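Type II restriction enzyme NlaIV (Neisseria lactamica, PDB 6QM2) cleaves double-stranded DNA as a type II restriction endonuclease, recognising 5'-GGNNCC-3' and cutting after the third nucleotide to leave blunt ends. Local coordinates at residues Arg30-Gly34 and Asp35-Ile39; Glu192-Val195 and Ser196-Glu200; Pro234-His237 and Glu238-His241. All coordinates share one frame; numbering follows the deposited sequence.

Interaction 1 of 3, residues Arg30-Gly34 and Asp35-Ile39; sequences RFFLG and DVDII
Arg30 reaches diagonally over one face of a beta hairpin to form a salt bridge with Asp37. Its chain is extended from CG to NE, which carries Arg30 NE to 2.7 Å from Asp37 OD1. NH1 adds a weak bond to the same oxygen. NE meets OD1 on its anti side, tilted out of the carboxylate plane, and the guanidinium and carboxylate planes stand 57° apart, so the bridge is not flat. Phe32 shares this face, lying alongside with Phe32 CD2 3.4 Å from Asp37 CB. Beneath, Phe31 and Ile38 exchange two N-H...O bonds, each 3.1 Å between N and O, and Leu33 and Val36 do the same. A type II' turn, Leu33 to Val36, closes the loop, with Gly34 supplying the positive phi (61°) at its second position. The N-to-C directions of the short segments 30-33 and 36-39 differ by 164°. Phe31, Leu33, Val36 and Ile38 occupy the other face, where the Phe31 ring meets Trp53 of the second subunit. Trp53 NE1 also donates to Leu33 O and Val36 O, and at the turn Arg61 of that subunit forms a salt bridge with Asp35 OD2. Strand 30-33 pairs antiparallel with a strand of that subunit, continuing the sheet across the interface.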
loop_
_atom_site.group_PDB
_atom_site.type_symbol
_atom_site.label_atom_id
_atom_site.label_comp_id
_atom_site.label_asym_id
_atom_site.label_seq_id
_atom_site.Cartn_x
_atom_site.Cartn_y
_atom_site.Cartn_z
ATOM N N ARG A 30 -13.591 6.085 -0.390
ATOM C CA ARG A 30 -14.485 6.093 0.764
ATOM C C ARG A 30 -14.748 4.675 1.278
ATOM O O ARG A 30 -15.043 3.775 0.491
ATOM C CB ARG A 30 -15.799 6.808 0.397
ATOM C CG ARG A 30 -16.383 7.630 1.536
ATOM C CD ARG A 30 -17.351 8.709 1.080
ATOM N NE ARG A 30 -17.764 9.545 2.214
ATOM C CZ ARG A 30 -17.036 10.514 2.786
ATOM N NH1 ARG A 30 -17.540 11.189 3.819
ATOM N NH2 ARG A 30 -15.815 10.827 2.347
ATOM N N PHE A 31 -14.631 4.488 2.595
ATOM C CA PHE A 31 -14.842 3.185 3.232
ATOM C C PHE A 31 -16.144 3.189 4.020
ATOM O O PHE A 31 -16.316 3.996 4.928
ATOM C CB PHE A 31 -13.675 2.837 4.163
ATOM C CG PHE A 31 -13.879 1.563 4.943
ATOM C CD1 PHE A 31 -14.091 0.358 4.283
ATOM C CD2 PHE A 31 -13.866 1.566 6.335
ATOM C CE1 PHE A 31 -14.282 -0.820 4.995
ATOM C CE2 PHE A 31 -14.054 0.392 7.052
ATOM C CZ PHE A 31 -14.264 -0.803 6.381
ATOM N N PHE A 32 -17.044 2.273 3.665
ATOM C CA PHE A 32 -18.329 2.102 4.332
ATOM C C PHE A 32 -18.235 0.852 5.196
ATOM O O PHE A 32 -17.649 -0.143 4.781
ATOM C CB PHE A 32 -19.453 1.924 3.299
ATOM C CG PHE A 32 -19.614 3.094 2.354
ATOM C CD1 PHE A 32 -18.774 3.243 1.248
ATOM C CD2 PHE A 32 -20.619 4.040 2.555
ATOM C CE1 PHE A 32 -18.922 4.318 0.378
ATOM C CE2 PHE A 32 -20.770 5.118 1.687
ATOM C CZ PHE A 32 -19.922 5.258 0.597
ATOM N N LEU A 33 -18.790 0.918 6.401
ATOM C CA LEU A 33 -18.980 -0.263 7.249
ATOM C C LEU A 33 -20.095 0.057 8.238
ATOM O O LEU A 33 -20.082 1.125 8.858
ATOM C CB LEU A 33 -17.681 -0.642 7.979
ATOM C CG LEU A 33 -17.718 -1.760 9.035
ATOM C CD1 LEU A 33 -18.141 -3.089 8.428
ATOM C CD2 LEU A 33 -16.367 -1.902 9.719
ATOM N N GLY A 34 -21.057 -0.856 8.371
ATOM C CA GLY A 34 -22.228 -0.632 9.214
ATOM C C GLY A 34 -23.014 0.568 8.715
ATOM O O GLY A 34 -23.497 0.553 7.583
ATOM N N ASP A 35 -23.108 1.611 9.544
ATOM C CA ASP A 35 -23.778 2.871 9.172
ATOM C C ASP A 35 -22.838 4.086 9.152
ATOM O O ASP A 35 -23.307 5.226 9.082
ATOM C CB ASP A 35 -24.973 3.145 10.102
ATOM C CG ASP A 35 -24.554 3.440 11.531
ATOM O OD1 ASP A 35 -24.476 2.486 12.327
ATOM O OD2 ASP A 35 -24.321 4.624 11.864
ATOM N N VAL A 36 -21.527 3.851 9.205
ATOM C CA VAL A 36 -20.546 4.933 9.181
ATOM C C VAL A 36 -19.698 4.810 7.919
ATOM O O VAL A 36 -19.268 3.711 7.554
ATOM C CB VAL A 36 -19.642 4.910 10.432
ATOM C CG1 VAL A 36 -18.631 6.056 10.396
ATOM C CG2 VAL A 36 -20.486 4.962 11.698
ATOM N N ASP A 37 -19.481 5.941 7.252
ATOM C CA ASP A 37 -18.576 6.016 6.115
ATOM C C ASP A 37 -17.563 7.133 6.351
ATOM O O ASP A 37 -17.897 8.162 6.943
ATOM C CB ASP A 37 -19.356 6.194 4.800
ATOM C CG ASP A 37 -20.014 7.558 4.665
ATOM O OD1 ASP A 37 -19.337 8.507 4.216
ATOM O OD2 ASP A 37 -21.219 7.667 4.977
ATOM N N ILE A 38 -16.326 6.916 5.908
ATOM C CA ILE A 38 -15.242 7.882 6.102
ATOM C C ILE A 38 -14.470 8.107 4.815
ATOM O O ILE A 38 -14.389 7.216 3.970
ATOM C CB ILE A 38 -14.247 7.419 7.195
ATOM C CG1 ILE A 38 -13.470 6.164 6.751
ATOM C CG2 ILE A 38 -14.987 7.156 8.500
ATOM C CD1 ILE A 38 -12.392 5.712 7.707
ATOM N N ILE A 39 -13.886 9.295 4.691
ATOM C CA ILE A 39 -12.911 9.580 3.642
ATOM C C ILE A 39 -11.678 8.697 3.872
ATOM O O ILE A 39 -11.335 8.391 5.016
ATOM C CB ILE A 39 -12.524 11.088 3.622
ATOM C CG1 ILE A 39 -11.866 11.477 2.291
ATOM C CG2 ILE A 39 -11.629 11.466 4.804
ATOM C CD1 ILE A 39 -12.852 11.740 1.175
#

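Interaction 2 of 3, residues Glu192-Val195 and Ser196-Glu200; sequences EDFV and SAIEE
Glu192 O accepts the amide of Ser196 at 2.8 Å from its N, the first of four successive i to i+4 bonds that identify this stretch of helix 191-204 as regular alpha-helix. Asp193 O takes the amide N of Ala197 at 2.9 Å, Phe194 O that of Ile198 at 3.0 Å, and Val195 O that of Glu199 at 2.8 Å. The N-H...O angles run from 153° for Ser196 N to Glu192 O up to 166° for Glu199 N to Val195 O, so these donors and acceptors are well satisfied within the backbone. The polar side chains look beyond the helix. Asp193 OD2 is gripped by the Tyr243 hydroxyl and Lys242 NZ, and Ser196 OG hydrogen-bonds to Pro234 O, pinning this side to the C-terminal part of the chain. Val195 turns to Trp215 and Phe219 of helix 215-227. Another face is apolar: Phe194 touches Tyr110, Trp149 and Ile160, and Ile198 touches Phe107 and Ile114. Phe194 CG is anti to its own N (chi1 173°), which brings the ring level with the next turn, where Ile198 CG1 lies over one face, offset toward the rim, as a CH-pi contact, 3.9 Å from Phe194 CE2.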
loop_
_atom_site.group_PDB
_atom_site.type_symbol
_atom_site.label_atom_id
_atom_site.label_comp_id
_atom_site.label_asym_id
_atom_site.label_seq_id
_atom_site.Cartn_x
_atom_site.Cartn_y
_atom_site.Cartn_z
ATOM N N GLU A 192 10.919 5.790 -34.842
ATOM C CA GLU A 192 12.191 5.249 -35.342
ATOM C C GLU A 192 13.353 5.575 -34.402
ATOM O O GLU A 192 14.205 4.720 -34.145
ATOM C CB GLU A 192 12.507 5.756 -36.762
ATOM C CG GLU A 192 11.640 5.164 -37.876
ATOM C CD GLU A 192 10.304 5.873 -38.091
ATOM O OE1 GLU A 192 10.008 6.864 -37.385
ATOM O OE2 GLU A 192 9.539 5.430 -38.979
ATOM N N ASP A 193 13.363 6.805 -33.883
ATOM C CA ASP A 193 14.404 7.258 -32.951
ATOM C C ASP A 193 14.338 6.514 -31.616
ATOM O O ASP A 193 15.369 6.075 -31.108
ATOM C CB ASP A 193 14.315 8.775 -32.716
ATOM C CG ASP A 193 14.683 9.598 -33.956
ATOM O OD1 ASP A 193 15.059 9.025 -34.999
ATOM O OD2 ASP A 193 14.593 10.840 -33.883
ATOM N N PHE A 194 13.130 6.380 -31.062
ATOM C CA PHE A 194 12.897 5.558 -29.860
ATOM C C PHE A 194 13.457 4.143 -30.038
ATOM O O PHE A 194 14.190 3.647 -29.184
ATOM C CB PHE A 194 11.396 5.506 -29.523
ATOM C CG PHE A 194 11.036 4.551 -28.406
ATOM C CD1 PHE A 194 11.141 4.940 -27.080
ATOM C CD2 PHE A 194 10.576 3.267 -28.683
ATOM C CE1 PHE A 194 10.805 4.066 -26.053
ATOM C CE2 PHE A 194 10.241 2.391 -27.659
ATOM C CZ PHE A 194 10.355 2.790 -26.342
ATOM N N VAL A 195 13.124 3.514 -31.161
ATOM C CA VAL A 195 13.575 2.155 -31.446
ATOM C C VAL A 195 15.095 2.125 -31.611
ATOM O O VAL A 195 15.743 1.178 -31.152
ATOM C CB VAL A 195 12.865 1.556 -32.689
ATOM C CG1 VAL A 195 13.467 0.207 -33.080
ATOM C CG2 VAL A 195 11.368 1.402 -32.426
ATOM N N SER A 196 15.654 3.155 -32.255
ATOM C CA SER A 196 17.113 3.291 -32.383
ATOM C C SER A 196 17.794 3.336 -31.019
ATOM O O SER A 196 18.850 2.723 -30.832
ATOM C CB SER A 196 17.497 4.538 -33.182
ATOM O OG SER A 196 18.910 4.663 -33.269
ATOM N N ALA A 197 17.183 4.059 -30.079
ATOM C CA ALA A 197 17.661 4.098 -28.697
ATOM C C ALA A 197 17.604 2.713 -28.051
ATOM O O ALA A 197 18.581 2.287 -27.427
ATOM C CB ALA A 197 16.867 5.103 -27.875
ATOM N N ILE A 198 16.477 2.014 -28.230
ATOM C CA ILE A 198 16.315 0.648 -27.705
ATOM C C ILE A 198 17.409 -0.251 -28.275
ATOM O O ILE A 198 18.071 -0.958 -27.522
ATOM C CB ILE A 198 14.926 0.023 -28.021
ATOM C CG1 ILE A 198 13.771 0.808 -27.364
ATOM C CG2 ILE A 198 14.872 -1.441 -27.580
ATOM C CD1 ILE A 198 13.706 0.737 -25.852
ATOM N N GLU A 199 17.606 -0.202 -29.593
ATOM C CA GLU A 199 18.622 -1.023 -30.261
ATOM C C GLU A 199 19.991 -0.870 -29.614
ATOM O O GLU A 199 20.649 -1.863 -29.306
ATOM C CB GLU A 199 18.733 -0.670 -31.751
ATOM C CG GLU A 199 19.644 -1.601 -32.551
ATOM C CD GLU A 199 20.096 -1.017 -33.880
ATOM O OE1 GLU A 199 19.385 -0.153 -34.449
ATOM O OE2 GLU A 199 21.173 -1.437 -34.357
ATOM N N GLU A 200 20.415 0.375 -29.423
ATOM C CA GLU A 200 21.741 0.648 -28.875
ATOM C C GLU A 200 21.815 0.257 -27.405
ATOM O O GLU A 200 22.794 -0.361 -26.977
ATOM C CB GLU A 200 22.132 2.120 -29.074
ATOM C CG GLU A 200 23.597 2.437 -28.786
ATOM C CD GLU A 200 24.570 1.564 -29.559
ATOM O OE1 GLU A 200 24.281 1.216 -30.726
ATOM O OE2 GLU A 200 25.625 1.218 -28.993
#

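Interaction 3 of 3, residues Pro234-His237 and Glu238-His241; sequences PRWH and EIAH
Glu238 meets Arg235 at the start of the second segment, where Glu238 OE1 forms a salt bridge with Arg235 NH1, 2.7 Å away. Both chains fold to achieve this, Arg235 bending at chi3 (-48°) and Glu238 at chi2 (-60°), and the carboxylate approaches the guanidinium obliquely. Both residues are exposed, so solvent can be expected to compete for the pair. The Glu238 amide also makes a weak bond to Arg235 O, three residues back. Ile239 comes next and spreads its branches over two partners: CD1 packs 3.7 Å from Trp236 CE3, while CG2 and CD1 lie against the Pro234 ring, with Ile239 CD1 4.0 Å from Pro234 CG. The Ile239 side chain crosses those of Pro234 and Trp236 at about a right angle. The structural unit is a short helix, 236-239, with Arg235 at its N-cap position. Its bonding is loose: Trp236 O receives two weak bonds, from Ile239 N at 3.1 Å and from Ala240 N at 2.7 Å, one spanning three residues and the other four. Ala240 then places its methyl over the five-membered ring of Trp236, Ala240 CB being 4.0 Å from the centroid and 20° from the ring normal, a CH-pi contact. The same indole is buried among Ser196 and Glu200 of helix 191-204 and the loop residues Phe188 and Tyr243, so the short helix is seated on the rest of the fold partly through this side chain. At His241 a water bridges the backbone, donating to His237 O at 2.9 Å and accepting from His241 N at 2.8 Å.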
loop_
_atom_site.group_PDB
_atom_site.type_symbol
_atom_site.label_atom_id
_atom_site.label_comp_id
_atom_site.label_asym_id
_atom_site.label_seq_id
_atom_site.Cartn_x
_atom_site.Cartn_y
_atom_site.Cartn_z
ATOM N N PRO A 234 17.280 4.465 -37.787
ATOM C CA PRO A 234 18.608 5.081 -37.917
ATOM C C PRO A 234 19.602 4.561 -36.878
ATOM O O PRO A 234 19.187 4.041 -35.840
ATOM C CB PRO A 234 18.329 6.571 -37.701
ATOM C CG PRO A 234 17.078 6.618 -36.898
ATOM C CD PRO A 234 16.266 5.429 -37.316
ATOM N N ARG A 235 20.897 4.677 -37.174
ATOM C CA ARG A 235 21.938 4.359 -36.191
ATOM C C ARG A 235 21.863 5.394 -35.075
ATOM O O ARG A 235 21.657 6.576 -35.345
ATOM C CB ARG A 235 23.333 4.365 -36.819
ATOM C CG ARG A 235 23.626 3.177 -37.726
ATOM C CD ARG A 235 25.122 3.014 -38.001
ATOM N NE ARG A 235 25.771 4.279 -38.392
ATOM C CZ ARG A 235 26.703 4.955 -37.698
ATOM N NH1 ARG A 235 27.182 6.094 -38.199
ATOM N NH2 ARG A 235 27.178 4.525 -36.524
ATOM N N TRP A 236 22.008 4.947 -33.828
ATOM C CA TRP A 236 21.894 5.844 -32.668
ATOM C C TRP A 236 22.977 6.921 -32.676
ATOM O O TRP A 236 22.704 8.075 -32.344
ATOM C CB TRP A 236 21.949 5.057 -31.356
ATOM C CG TRP A 236 21.910 5.927 -30.128
ATOM C CD1 TRP A 236 22.896 6.070 -29.193
ATOM C CD2 TRP A 236 20.839 6.782 -29.715
ATOM N NE1 TRP A 236 22.499 6.951 -28.215
ATOM C CE2 TRP A 236 21.241 7.405 -28.512
ATOM C CE3 TRP A 236 19.575 7.075 -30.237
ATOM C CZ2 TRP A 236 20.425 8.307 -27.822
ATOM C CZ3 TRP A 236 18.758 7.977 -29.550
ATOM C CH2 TRP A 236 19.191 8.582 -28.355
ATOM N N HIS A 237 24.190 6.538 -33.067
ATOM C CA HIS A 237 25.314 7.472 -33.161
ATOM C C HIS A 237 24.998 8.715 -34.012
ATOM O O HIS A 237 25.387 9.822 -33.648
ATOM C CB HIS A 237 26.557 6.758 -33.708
ATOM C CG HIS A 237 27.822 7.540 -33.548
ATOM N ND1 HIS A 237 28.549 7.546 -32.376
ATOM C CD2 HIS A 237 28.493 8.342 -34.412
ATOM C CE1 HIS A 237 29.610 8.317 -32.525
ATOM N NE2 HIS A 237 29.601 8.812 -33.751
ATOM N N GLU A 238 24.287 8.525 -35.123
ATOM C CA GLU A 238 23.896 9.638 -36.002
ATOM C C GLU A 238 22.876 10.589 -35.369
ATOM O O GLU A 238 22.971 11.801 -35.562
ATOM C CB GLU A 238 23.343 9.119 -37.343
ATOM C CG GLU A 238 24.356 8.391 -38.222
ATOM C CD GLU A 238 25.554 9.249 -38.608
ATOM O OE1 GLU A 238 26.690 8.728 -38.581
ATOM O OE2 GLU A 238 25.368 10.446 -38.927
ATOM N N ILE A 239 21.913 10.046 -34.624
ATOM C CA ILE A 239 20.800 10.847 -34.074
ATOM C C ILE A 239 20.933 11.221 -32.595
ATOM O O ILE A 239 20.123 12.003 -32.088
ATOM C CB ILE A 239 19.425 10.162 -34.289
ATOM C CG1 ILE A 239 19.355 8.779 -33.620
ATOM C CG2 ILE A 239 19.124 10.048 -35.775
ATOM C CD1 ILE A 239 17.940 8.313 -33.356
ATOM N N ALA A 240 21.940 10.675 -31.912
ATOM C CA ALA A 240 22.128 10.900 -30.470
ATOM C C ALA A 240 22.165 12.377 -30.087
ATOM O O ALA A 240 21.580 12.758 -29.075
ATOM C CB ALA A 240 23.391 10.204 -29.974
ATOM N N HIS A 241 22.827 13.198 -30.909
ATOM C CA HIS A 241 22.963 14.641 -30.648
ATOM C C HIS A 241 21.634 15.377 -30.390
ATOM O O HIS A 241 21.595 16.317 -29.595
ATOM C CB HIS A 241 23.738 15.341 -31.777
ATOM C CG HIS A 241 23.008 15.397 -33.085
ATOM N ND1 HIS A 241 22.052 16.350 -33.361
ATOM C CD2 HIS A 241 23.107 14.631 -34.196
ATOM C CE1 HIS A 241 21.583 16.161 -34.582
ATOM N NE2 HIS A 241 22.209 15.125 -35.111
HETATM O O HOH W 1 24.833 12.451 -32.648
#

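In the fold
From the N terminus, interaction 1 comes first, closing a two-residue hairpin loop between strands 27-33 and 36-40 at the dimer interface, its centre about 34 Å from the centre of the chain. The mixed sheet, consistent with the PDDEXK nuclease clan, a smaller antiparallel sheet and the helices between follow before interaction 2, in helix 191-204, and interaction 3, in the short helix near the C terminus; both are local to a helix and close no loop. The three come in series and none crosses another. Interactions 2 and 3, their centres 9 Å apart, touch where Asp193 and Ser196 meet Pro234, Trp236 and Ile239, so the C-terminal segment folds back onto helix 191-204, opposite the hairpin.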